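Magnesium-protoporphyrin O-methyltransferase (Synechocystis sp., PDB 4QDJ) transfers a methyl group from S-adenosylmethionine to Mg-protoporphyrin IX, forming the 13-monomethyl ester in chlorophyll biosynthesis. Local coordinates at residues A[61-67]-A[83-88]; A[71-75]-A[96-100]; A[87-93]-A[114-120]; A[127-133]-A[155-161]. All coordinates share one frame. Where two conformers were deposited one is given. Numbering follows the deposited sequence.

Contact 1 of 4, residues A[61-67]-A[83-88]; sequences LPGLLVC and AGALVY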
# COMPACT_ATOMS: atom_id res chain seq x y z
N LEU A 61 -6.46 -16.60 5.49
CA LEU A 61 -5.47 -15.60 5.89
C LEU A 61 -4.39 -16.10 6.86
O LEU A 61 -3.22 -15.73 6.71
CB LEU A 61 -6.17 -14.34 6.43
CG LEU A 61 -5.29 -13.09 6.58
CD1 LEU A 61 -4.58 -12.77 5.27
CD2 LEU A 61 -6.13 -11.91 7.05
N PRO A 62 -4.75 -16.93 7.87
CA PRO A 62 -3.68 -17.43 8.73
C PRO A 62 -2.62 -18.21 7.95
O PRO A 62 -2.94 -19.20 7.29
CB PRO A 62 -4.42 -18.36 9.69
CG PRO A 62 -5.78 -17.78 9.78
CD PRO A 62 -6.08 -17.27 8.40
N GLY A 63 -1.37 -17.76 8.03
CA GLY A 63 -0.27 -18.42 7.36
C GLY A 63 -0.04 -17.97 5.93
O GLY A 63 0.91 -18.40 5.28
N LEU A 64 -0.91 -17.10 5.43
CA LEU A 64 -0.81 -16.63 4.05
C LEU A 64 0.37 -15.69 3.86
O LEU A 64 0.58 -14.77 4.66
CB LEU A 64 -2.10 -15.92 3.63
CG LEU A 64 -2.28 -15.65 2.14
CD1 LEU A 64 -2.49 -16.96 1.39
CD2 LEU A 64 -3.44 -14.69 1.90
N LEU A 65 1.16 -15.91 2.81
CA LEU A 65 2.28 -15.02 2.52
C LEU A 65 1.82 -13.78 1.79
O LEU A 65 1.32 -13.85 0.66
CB LEU A 65 3.36 -15.75 1.71
CG LEU A 65 4.50 -16.37 2.53
CD1 LEU A 65 3.99 -17.56 3.32
CD2 LEU A 65 5.66 -16.76 1.63
N VAL A 66 1.98 -12.63 2.44
CA VAL A 66 1.50 -11.36 1.92
C VAL A 66 2.63 -10.34 1.83
O VAL A 66 3.38 -10.14 2.79
CB VAL A 66 0.38 -10.78 2.82
CG1 VAL A 66 -0.09 -9.43 2.29
CG2 VAL A 66 -0.78 -11.76 2.92
N CYS A 67 2.75 -9.70 0.68
CA CYS A 67 3.67 -8.58 0.50
C CYS A 67 2.89 -7.28 0.57
O CYS A 67 1.93 -7.08 -0.17
CB CYS A 67 4.38 -8.69 -0.85
SG CYS A 67 5.37 -7.24 -1.31
N ALA A 83 -4.23 -10.94 12.28
CA ALA A 83 -5.16 -11.95 11.80
C ALA A 83 -4.45 -13.25 11.39
O ALA A 83 -5.09 -14.19 10.93
CB ALA A 83 -5.99 -11.41 10.65
N GLY A 84 -3.13 -13.28 11.54
CA GLY A 84 -2.37 -14.49 11.30
C GLY A 84 -1.56 -14.56 10.01
O GLY A 84 -0.89 -15.56 9.77
N ALA A 85 -1.63 -13.53 9.18
CA ALA A 85 -0.88 -13.54 7.93
C ALA A 85 0.62 -13.45 8.17
O ALA A 85 1.06 -12.91 9.18
CB ALA A 85 -1.33 -12.40 7.03
N LEU A 86 1.39 -14.00 7.24
CA LEU A 86 2.83 -13.83 7.24
C LEU A 86 3.14 -12.64 6.35
O LEU A 86 3.16 -12.76 5.13
CB LEU A 86 3.53 -15.08 6.73
CG LEU A 86 3.21 -16.35 7.52
CD1 LEU A 86 4.03 -17.53 7.01
CD2 LEU A 86 3.44 -16.12 9.01
N VAL A 87 3.35 -11.49 6.98
CA VAL A 87 3.40 -10.22 6.27
C VAL A 87 4.83 -9.71 6.07
O VAL A 87 5.62 -9.65 7.01
CB VAL A 87 2.59 -9.13 7.01
CG1 VAL A 87 2.64 -7.82 6.25
CG2 VAL A 87 1.16 -9.59 7.21
N TYR A 88 5.13 -9.35 4.83
CA TYR A 88 6.42 -8.78 4.48
C TYR A 88 6.17 -7.37 3.97
O TYR A 88 5.76 -7.17 2.83
CB TYR A 88 7.12 -9.64 3.42
CG TYR A 88 7.45 -11.03 3.93
CD1 TYR A 88 6.46 -11.99 4.09
CD2 TYR A 88 8.75 -11.38 4.25
CE1 TYR A 88 6.76 -13.25 4.57
CE2 TYR A 88 9.06 -12.63 4.73
CZ TYR A 88 8.06 -13.57 4.88
OH TYR A 88 8.36 -14.82 5.35

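Contact 2 of 4, residues A[71-75]-A[96-100]; sequences CGVGS and MVGEA. With SAM (S-adenosylmethionine), chain B.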
# COMPACT_ATOMS: atom_id res chain seq x y z
N CYS A 71 4.42 0.11 2.55
CA CYS A 71 3.61 -0.19 3.73
C CYS A 71 3.38 1.00 4.68
O CYS A 71 2.56 0.91 5.59
CB CYS A 71 4.22 -1.35 4.52
SG CYS A 71 5.84 -0.99 5.23
N GLY A 72 4.11 2.09 4.47
CA GLY A 72 3.96 3.26 5.32
C GLY A 72 4.30 2.94 6.77
O GLY A 72 5.33 2.32 7.04
N VAL A 73 3.43 3.34 7.69
CA VAL A 73 3.64 3.06 9.11
C VAL A 73 2.96 1.76 9.54
O VAL A 73 2.72 1.54 10.73
CB VAL A 73 3.17 4.23 10.01
CG1 VAL A 73 3.98 5.48 9.73
CG2 VAL A 73 1.68 4.49 9.81
N GLY A 74 2.64 0.90 8.57
CA GLY A 74 2.12 -0.42 8.86
C GLY A 74 0.62 -0.50 9.13
O GLY A 74 0.16 -1.45 9.76
N SER A 75 -0.13 0.49 8.64
CA SER A 75 -1.57 0.55 8.86
C SER A 75 -2.30 -0.70 8.39
O SER A 75 -3.29 -1.12 8.99
CB SER A 75 -2.17 1.78 8.18
OG SER A 75 -1.62 2.97 8.71
N MET A 96 9.37 5.98 7.69
CA MET A 96 8.08 5.31 7.75
C MET A 96 8.25 3.87 8.23
O MET A 96 7.51 3.41 9.09
CB MET A 96 7.38 5.35 6.39
CG MET A 96 7.07 6.77 5.89
SD MET A 96 5.76 7.62 6.80
CE MET A 96 4.30 6.92 6.04
N VAL A 97 9.24 3.17 7.67
CA VAL A 97 9.57 1.80 8.06
C VAL A 97 9.88 1.69 9.55
O VAL A 97 9.40 0.78 10.23
CB VAL A 97 10.78 1.26 7.27
CG1 VAL A 97 11.33 -0.02 7.90
CG2 VAL A 97 10.41 1.01 5.82
N GLY A 98 10.68 2.62 10.05
CA GLY A 98 11.07 2.63 11.45
C GLY A 98 9.87 2.77 12.36
O GLY A 98 9.78 2.12 13.40
N GLU A 99 8.93 3.63 11.96
CA GLU A 99 7.72 3.83 12.74
C GLU A 99 6.83 2.58 12.70
O GLU A 99 6.24 2.21 13.70
CB GLU A 99 6.95 5.05 12.23
CG GLU A 99 5.72 5.41 13.05
CD GLU A 99 6.05 5.91 14.44
OE1 GLU A 99 7.20 6.33 14.67
OE2 GLU A 99 5.15 5.89 15.31
N ALA A 100 6.76 1.94 11.53
CA ALA A 100 5.98 0.71 11.39
C ALA A 100 6.47 -0.35 12.37
O ALA A 100 5.68 -1.00 13.05
CB ALA A 100 6.06 0.19 9.96
N SAM B . 0.30 1.79 1.88
CA SAM B . 0.34 2.53 3.14
C SAM B . -1.06 2.71 3.71
O SAM B . -2.04 2.72 2.97
OXT SAM B . -1.24 2.84 4.92
CB SAM B . 1.06 3.87 3.01
CG SAM B . 0.48 4.87 2.00
SD SAM B . 1.38 6.45 2.02
CE SAM B . 0.18 7.56 1.24
C5' SAM B . 2.51 6.20 0.63
C4' SAM B . 3.74 5.41 1.04
O4' SAM B . 4.32 4.85 -0.12
C3' SAM B . 4.81 6.28 1.70
O3' SAM B . 5.17 5.70 2.93
C2' SAM B . 5.99 6.21 0.75
O2' SAM B . 7.22 6.20 1.43
C1' SAM B . 5.72 4.91 0.01
N9 SAM B . 6.35 4.84 -1.31
C8 SAM B . 6.35 5.80 -2.29
N7 SAM B . 7.05 5.32 -3.35
C5 SAM B . 7.50 4.08 -3.05
C6 SAM B . 8.25 3.16 -3.76
N6 SAM B . 8.68 3.45 -4.98
N1 SAM B . 8.56 1.95 -3.18
C2 SAM B . 8.11 1.65 -1.90
N3 SAM B . 7.36 2.57 -1.20
C4 SAM B . 7.06 3.77 -1.77

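Contact 3 of 4, residues A[87-93]-A[114-120]; sequences VYGSDIS and PTFMTQD. With SAM (S-adenosylmethionine), chain B.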
# COMPACT_ATOMS: atom_id res chain seq x y z
N VAL A 87 3.35 -11.49 6.98
CA VAL A 87 3.40 -10.22 6.27
C VAL A 87 4.83 -9.71 6.07
O VAL A 87 5.62 -9.65 7.01
CB VAL A 87 2.59 -9.13 7.01
CG1 VAL A 87 2.64 -7.82 6.25
CG2 VAL A 87 1.16 -9.59 7.21
N TYR A 88 5.13 -9.35 4.83
CA TYR A 88 6.42 -8.78 4.48
C TYR A 88 6.17 -7.37 3.97
O TYR A 88 5.76 -7.17 2.83
CB TYR A 88 7.12 -9.64 3.42
CG TYR A 88 7.45 -11.03 3.93
CD1 TYR A 88 6.46 -11.99 4.09
CD2 TYR A 88 8.75 -11.38 4.25
CE1 TYR A 88 6.76 -13.25 4.57
CE2 TYR A 88 9.06 -12.63 4.73
CZ TYR A 88 8.06 -13.57 4.88
OH TYR A 88 8.36 -14.82 5.35
N GLY A 89 6.38 -6.39 4.84
CA GLY A 89 6.12 -5.00 4.51
C GLY A 89 7.40 -4.30 4.12
O GLY A 89 8.46 -4.55 4.70
N SER A 90 7.31 -3.41 3.14
CA SER A 90 8.47 -2.64 2.73
C SER A 90 8.05 -1.25 2.30
O SER A 90 6.92 -1.05 1.85
CB SER A 90 9.21 -3.35 1.59
OG SER A 90 8.34 -3.60 0.51
N ASP A 91 8.96 -0.30 2.45
CA ASP A 91 8.68 1.08 2.09
C ASP A 91 9.99 1.75 1.70
O ASP A 91 11.05 1.41 2.23
CB ASP A 91 8.03 1.82 3.26
CG ASP A 91 7.34 3.10 2.82
OD1 ASP A 91 8.05 4.10 2.56
OD2 ASP A 91 6.09 3.12 2.76
N ILE A 92 9.93 2.70 0.77
CA ILE A 92 11.12 3.38 0.30
C ILE A 92 11.68 4.33 1.36
O ILE A 92 12.85 4.70 1.33
CB ILE A 92 10.85 4.13 -1.03
CG1 ILE A 92 12.16 4.44 -1.76
CG2 ILE A 92 10.03 5.39 -0.77
CD1 ILE A 92 11.96 5.00 -3.15
N SER A 93 10.83 4.70 2.31
CA SER A 93 11.20 5.63 3.37
C SER A 93 11.61 4.92 4.66
O SER A 93 10.81 4.22 5.27
CB SER A 93 10.04 6.59 3.66
OG SER A 93 10.20 7.22 4.92
N PRO A 114 4.84 -8.46 11.53
CA PRO A 114 5.28 -8.38 10.13
C PRO A 114 6.79 -8.19 10.11
O PRO A 114 7.39 -7.81 11.11
CB PRO A 114 4.62 -7.09 9.62
CG PRO A 114 3.54 -6.78 10.60
CD PRO A 114 4.03 -7.30 11.92
N THR A 115 7.41 -8.47 8.97
CA THR A 115 8.81 -8.15 8.72
C THR A 115 8.86 -6.85 7.91
O THR A 115 8.18 -6.75 6.89
CB THR A 115 9.49 -9.26 7.91
OG1 THR A 115 9.52 -10.47 8.68
CG2 THR A 115 10.91 -8.86 7.52
N PHE A 116 9.66 -5.88 8.34
CA PHE A 116 9.74 -4.60 7.65
C PHE A 116 11.12 -4.34 7.06
O PHE A 116 12.14 -4.58 7.70
CB PHE A 116 9.36 -3.45 8.59
CG PHE A 116 7.93 -3.48 9.04
CD1 PHE A 116 6.91 -3.23 8.13
CD2 PHE A 116 7.60 -3.73 10.36
CE1 PHE A 116 5.58 -3.25 8.53
CE2 PHE A 116 6.28 -3.74 10.77
CZ PHE A 116 5.27 -3.50 9.86
N MET A 117 11.13 -3.82 5.83
CA MET A 117 12.38 -3.55 5.13
C MET A 117 12.30 -2.20 4.43
O MET A 117 11.25 -1.82 3.92
CB MET A 117 12.64 -4.65 4.10
CG MET A 117 13.95 -4.51 3.34
SD MET A 117 14.26 -5.94 2.28
CE MET A 117 12.94 -5.78 1.09
N THR A 118 13.41 -1.46 4.41
CA THR A 118 13.48 -0.24 3.61
C THR A 118 13.94 -0.59 2.21
O THR A 118 15.07 -1.03 2.01
CB THR A 118 14.45 0.78 4.22
OG1 THR A 118 14.05 1.09 5.56
CG2 THR A 118 14.47 2.05 3.38
N GLN A 119 13.05 -0.41 1.24
CA GLN A 119 13.34 -0.76 -0.15
C GLN A 119 12.32 -0.16 -1.11
O GLN A 119 11.14 -0.07 -0.80
CB GLN A 119 13.38 -2.28 -0.31
CG GLN A 119 13.80 -2.77 -1.69
CD GLN A 119 15.19 -2.29 -2.08
OE1 GLN A 119 15.37 -1.16 -2.54
NE2 GLN A 119 16.18 -3.16 -1.91
N ASP A 120 12.81 0.26 -2.27
CA ASP A 120 11.96 0.64 -3.40
C ASP A 120 11.23 -0.61 -3.87
O ASP A 120 11.85 -1.65 -4.07
CB ASP A 120 12.84 1.22 -4.51
CG ASP A 120 12.10 1.44 -5.82
OD1 ASP A 120 10.86 1.57 -5.82
OD2 ASP A 120 12.78 1.49 -6.87
N SAM B . 0.30 1.79 1.88
CA SAM B . 0.34 2.53 3.14
C SAM B . -1.06 2.71 3.71
O SAM B . -2.04 2.72 2.97
OXT SAM B . -1.24 2.84 4.92
CB SAM B . 1.06 3.87 3.01
CG SAM B . 0.48 4.87 2.00
SD SAM B . 1.38 6.45 2.02
CE SAM B . 0.18 7.56 1.24
C5' SAM B . 2.51 6.20 0.63
C4' SAM B . 3.74 5.41 1.04
O4' SAM B . 4.32 4.85 -0.12
C3' SAM B . 4.81 6.28 1.70
O3' SAM B . 5.17 5.70 2.93
C2' SAM B . 5.99 6.21 0.75
O2' SAM B . 7.22 6.20 1.43
C1' SAM B . 5.72 4.91 0.01
N9 SAM B . 6.35 4.84 -1.31
C8 SAM B . 6.35 5.80 -2.29
N7 SAM B . 7.05 5.32 -3.35
C5 SAM B . 7.50 4.08 -3.05
C6 SAM B . 8.25 3.16 -3.76
N6 SAM B . 8.68 3.45 -4.98
N1 SAM B . 8.56 1.95 -3.18
C2 SAM B . 8.11 1.65 -1.90
N3 SAM B . 7.36 2.57 -1.20
C4 SAM B . 7.06 3.77 -1.77
O HOH W 1 6.86 -11.92 8.53
O HOH W 2 8.62 -1.40 -1.06

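Contact 4 of 4, residues A[127-133]-A[155-161]; sequences KYDTVIC and LADRRLI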
# COMPACT_ATOMS: atom_id res chain seq x y z
N LYS A 127 8.58 -14.48 -4.11
CA LYS A 127 7.22 -14.76 -4.55
C LYS A 127 6.25 -14.81 -3.37
O LYS A 127 6.59 -15.33 -2.30
CB LYS A 127 7.17 -16.09 -5.32
CG LYS A 127 8.00 -16.11 -6.59
CD LYS A 127 7.43 -15.18 -7.65
CE LYS A 127 8.20 -15.29 -8.96
NZ LYS A 127 9.63 -14.90 -8.81
N TYR A 128 5.05 -14.28 -3.58
CA TYR A 128 4.03 -14.22 -2.54
C TYR A 128 2.71 -14.71 -3.10
O TYR A 128 2.47 -14.62 -4.30
CB TYR A 128 3.85 -12.77 -2.07
CG TYR A 128 5.10 -12.15 -1.49
CD1 TYR A 128 6.03 -11.52 -2.31
CD2 TYR A 128 5.35 -12.19 -0.13
CE1 TYR A 128 7.17 -10.95 -1.78
CE2 TYR A 128 6.48 -11.63 0.41
CZ TYR A 128 7.39 -11.01 -0.42
OH TYR A 128 8.52 -10.45 0.12
N ASP A 129 1.83 -15.20 -2.24
CA ASP A 129 0.47 -15.51 -2.67
C ASP A 129 -0.22 -14.21 -3.06
O ASP A 129 -0.80 -14.10 -4.14
CB ASP A 129 -0.33 -16.20 -1.56
CG ASP A 129 -1.78 -16.41 -1.95
OD1 ASP A 129 -2.60 -15.49 -1.75
OD2 ASP A 129 -2.11 -17.50 -2.46
N THR A 130 -0.16 -13.23 -2.16
CA THR A 130 -0.86 -11.97 -2.34
C THR A 130 0.09 -10.79 -2.20
O THR A 130 0.86 -10.71 -1.25
CB THR A 130 -2.01 -11.85 -1.31
OG1 THR A 130 -3.01 -12.83 -1.60
CG2 THR A 130 -2.64 -10.47 -1.36
N VAL A 131 0.03 -9.88 -3.17
CA VAL A 131 0.80 -8.65 -3.11
C VAL A 131 -0.18 -7.48 -3.03
O VAL A 131 -1.16 -7.44 -3.78
CB VAL A 131 1.71 -8.50 -4.34
CG1 VAL A 131 2.47 -7.18 -4.30
CG2 VAL A 131 2.69 -9.66 -4.42
N ILE A 132 0.07 -6.55 -2.12
CA ILE A 132 -0.84 -5.43 -1.90
C ILE A 132 -0.09 -4.11 -1.98
O ILE A 132 0.99 -3.96 -1.41
CB ILE A 132 -1.55 -5.53 -0.53
CG1 ILE A 132 -2.19 -6.91 -0.36
CG2 ILE A 132 -2.59 -4.43 -0.38
CD1 ILE A 132 -2.83 -7.12 1.00
N CYS A 133 -0.67 -3.14 -2.69
CA CYS A 133 -0.08 -1.82 -2.81
C CYS A 133 -1.17 -0.77 -2.72
O CYS A 133 -1.87 -0.50 -3.69
CB CYS A 133 0.67 -1.71 -4.14
SG CYS A 133 1.61 -0.19 -4.36
N LEU A 155 5.69 -10.59 -8.69
CA LEU A 155 5.92 -11.12 -7.35
C LEU A 155 4.71 -11.91 -6.86
O LEU A 155 4.80 -12.65 -5.89
CB LEU A 155 6.21 -9.99 -6.37
CG LEU A 155 7.27 -8.96 -6.77
CD1 LEU A 155 7.41 -7.91 -5.68
CD2 LEU A 155 8.60 -9.63 -7.06
N ALA A 156 3.58 -11.74 -7.54
CA ALA A 156 2.32 -12.32 -7.08
C ALA A 156 2.00 -13.65 -7.75
O ALA A 156 1.69 -13.70 -8.94
CB ALA A 156 1.18 -11.33 -7.30
N ASP A 157 2.05 -14.72 -6.97
CA ASP A 157 1.68 -16.04 -7.46
C ASP A 157 0.20 -16.11 -7.83
O ASP A 157 -0.19 -16.78 -8.78
CB ASP A 157 1.99 -17.12 -6.43
CG ASP A 157 3.47 -17.41 -6.30
OD1 ASP A 157 4.22 -17.10 -7.25
OD2 ASP A 157 3.88 -17.95 -5.25
N ARG A 158 -0.64 -15.41 -7.06
CA ARG A 158 -2.08 -15.53 -7.23
C ARG A 158 -2.84 -14.21 -7.29
O ARG A 158 -3.74 -14.04 -8.12
CB ARG A 158 -2.67 -16.41 -6.13
CG ARG A 158 -4.12 -16.81 -6.37
CD ARG A 158 -4.64 -17.70 -5.27
NE ARG A 158 -4.62 -17.03 -3.97
CZ ARG A 158 -5.63 -16.30 -3.49
NH1 ARG A 158 -6.74 -16.16 -4.20
NH2 ARG A 158 -5.52 -15.72 -2.31
N ARG A 159 -2.49 -13.27 -6.42
CA ARG A 159 -3.34 -12.10 -6.24
C ARG A 159 -2.58 -10.79 -6.05
O ARG A 159 -1.58 -10.73 -5.34
CB ARG A 159 -4.30 -12.33 -5.06
CG ARG A 159 -5.14 -11.12 -4.69
CD ARG A 159 -6.22 -11.49 -3.68
NE ARG A 159 -5.67 -12.12 -2.49
CZ ARG A 159 -6.40 -12.52 -1.46
NH1 ARG A 159 -7.71 -12.36 -1.47
NH2 ARG A 159 -5.81 -13.10 -0.41
N LEU A 160 -3.07 -9.74 -6.71
CA LEU A 160 -2.54 -8.39 -6.56
C LEU A 160 -3.68 -7.44 -6.22
O LEU A 160 -4.68 -7.38 -6.94
CB LEU A 160 -1.85 -7.95 -7.86
CG LEU A 160 -1.27 -6.54 -7.92
CD1 LEU A 160 -0.28 -6.30 -6.78
CD2 LEU A 160 -0.61 -6.30 -9.27
N ILE A 161 -3.55 -6.73 -5.11
CA ILE A 161 -4.56 -5.75 -4.71
C ILE A 161 -3.96 -4.35 -4.77
O ILE A 161 -2.89 -4.11 -4.22
CB ILE A 161 -5.08 -6.04 -3.29
CG1 ILE A 161 -5.84 -7.36 -3.27
CG2 ILE A 161 -5.98 -4.90 -2.81
CD1 ILE A 161 -6.14 -7.87 -1.88

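Contact 1 of 4, residues A[61-67]-A[83-88]
L86, Y88 and V66 lose the most surface where 61-67 runs alongside 83-88. V66 is bound through both its backbone N and O: its N donates to L86 O (2.9 Å) and its O accepts from Y88 N (2.8 Å), so two regular rungs of parallel sheet bracket V87. Its side chain lies on the same face as that of V87, and its CG2 reaches A85 CB at 4.2 Å, against a layer that includes L80 of helix 77-82. L86 and Y88 occupy the other face together with L65 and C67. There L86 CD1 meets L65 CD1 at 3.7 Å, while the Y88 ring brings CE1 to 4.4 Å from L65 CG. One step earlier L86 N donates to L64 O (2.8 Å), and the pairing begins with G63 N to G84 O (2.8 Å). Both glycines have positive phi: G63 sits in a type II turn from L61 to L64, and G84 ends helix 77-82 in a Schellman motif, its missing CB sparing a collision with P62 CA. Two neighbouring parallel strands joined through a helix form the first beta-alpha-beta unit of the Rossmann-like class I methyltransferase fold.

Contact 2 of 4, residues A[71-75]-A[96-100]
The loop 71-75, which follows strand 65-69, is the glycine-rich turn of the class I methyltransferase fold, and here it packs between S-adenosylmethionine and the helical turn 96-100. C71 opens it with its carbonyl, whose O lies 3.7 Å from SAM CA and accepts a 3.0 Å hydrogen bond from G74 N, tightening the turn. G72 comes next, with phi of 61° and psi of -131°. A CB here would lie 2.7 Å from SAM CB, so the absent side chain lets the backbone approach the cofactor, G72 CA standing 3.6 Å from SAM O3'. Its N donates to D91 OD2, tying the loop to the end of strand 86-91, while its O faces A100 CB at 3.7 Å. V73 buries the most surface of the contact: CG1 reaches E99 CG at 3.7 Å and M96 CE at 4.0 Å, and its O receives a CA-H...O contact from A100 CA at 3.4 Å. E99 extends beyond the pair to a salt bridge with R25. G74, again at positive phi, passes close to the helix, where a CB would crowd A100. S75 turns back to the ligand, with CB 3.6 Å from SAM OXT. The helix also touches the cofactor: M96, with all three chi angles in m, curls its side chain until CE lies 3.5 Å from SAM O3'.

Contact 3 of 4, residues A[87-93]-A[114-120]
Five backbone hydrogen bonds pair 87-93 with 114-120 in parallel register. T115 N donates to V87 O (2.9 Å), G89 N to T115 O (2.8 Å), M117 N to G89 O (3.0 Å), D91 N to M117 O (3.1 Å) and Q119 N to D91 O (2.9 Å). Water 1 also donates to V87 O (3.0 Å) and meets T115 OG1 (3.0 Å); water 2 links S90 OG (2.7 Å) with Q119 O (2.9 Å). G89 lets the F116 ring lie close, since a CB there would be 3.0 Å from F116 CE1. These are the second and third strands of the Rossmann-like fold, connected by helix 94-108, and the acidic residue ending the second strand holds the cofactor ribose, as in many class I methyltransferases. D91 OD1 accepts from SAM O2' (2.5 Å) and from S93 N (2.9 Å), the latter closing an Asx turn; D91 OD2 accepts from SAM O3' (2.7 Å) and from G72 N. S93 OG caps the following helix at M96 N and also bonds to N17. At the adenine, D120 OD1 accepts from SAM N6 (3.0 Å), while its OD2 forms a salt bridge with K9.

Contact 4 of 4, residues A[127-133]-A[155-161]
D129 turns its carboxylate, with chi1 in t, back to the guanidinium of R158: D129 OD2 takes R158 NE and D129 OD1 takes R158 NH2, both at 3.0 Å, a two-pronged salt bridge. R158 runs out in t for chi1 and chi2 before bending at chi3 (p). R159 follows the same t, t, p path on the face it shares with T130, whose hydroxyl OG1 accepts from R159 NE (2.9 Å) and NH2 (3.1 Å) and donates to D129 OD1 (2.7 Å); R159 NH1 is bound by D58 and E226. A beta bulge accompanies these side chains, D129 O receiving both R158 N (3.2 Å) and R159 N (3.0 Å). On the other face V131, in t, sets CG2 3.7 Å from A156 CB and CG1 3.8 Å from L160 CD1. Strands 130-133 and 159-164 run parallel in the Rossmann-like sheet, flanked by strands 65-69 and 221-229; L152 of helix 142-155 covers V131 and L160, while L55 of helix 35-58 packs on I132 and I161.

Overall arrangement
Contacts 1, 3 and 4 are parallel strand pairings in one mixed sheet ordered 115-118, 86-91, 65-69, 130-133, 159-164, 221-229, 207-216. Contacts 1 and 3, about 14 Å apart between centres, share V87 and Y88 on strand 86-91; contact 4, about 11 Å from contact 1, joins it through backbone bonds between C67 and both T130 and I132. The three follow in series along the chain, each closing a beta-alpha-beta unit. Contact 2 instead alternates with contacts 1 and 3, its loop following strand 65-69 and its helix following strand 86-91. Its centre lies about 8 Å from that of contact 3, and both touch SAM, so adjacent strand ends build the cofactor site.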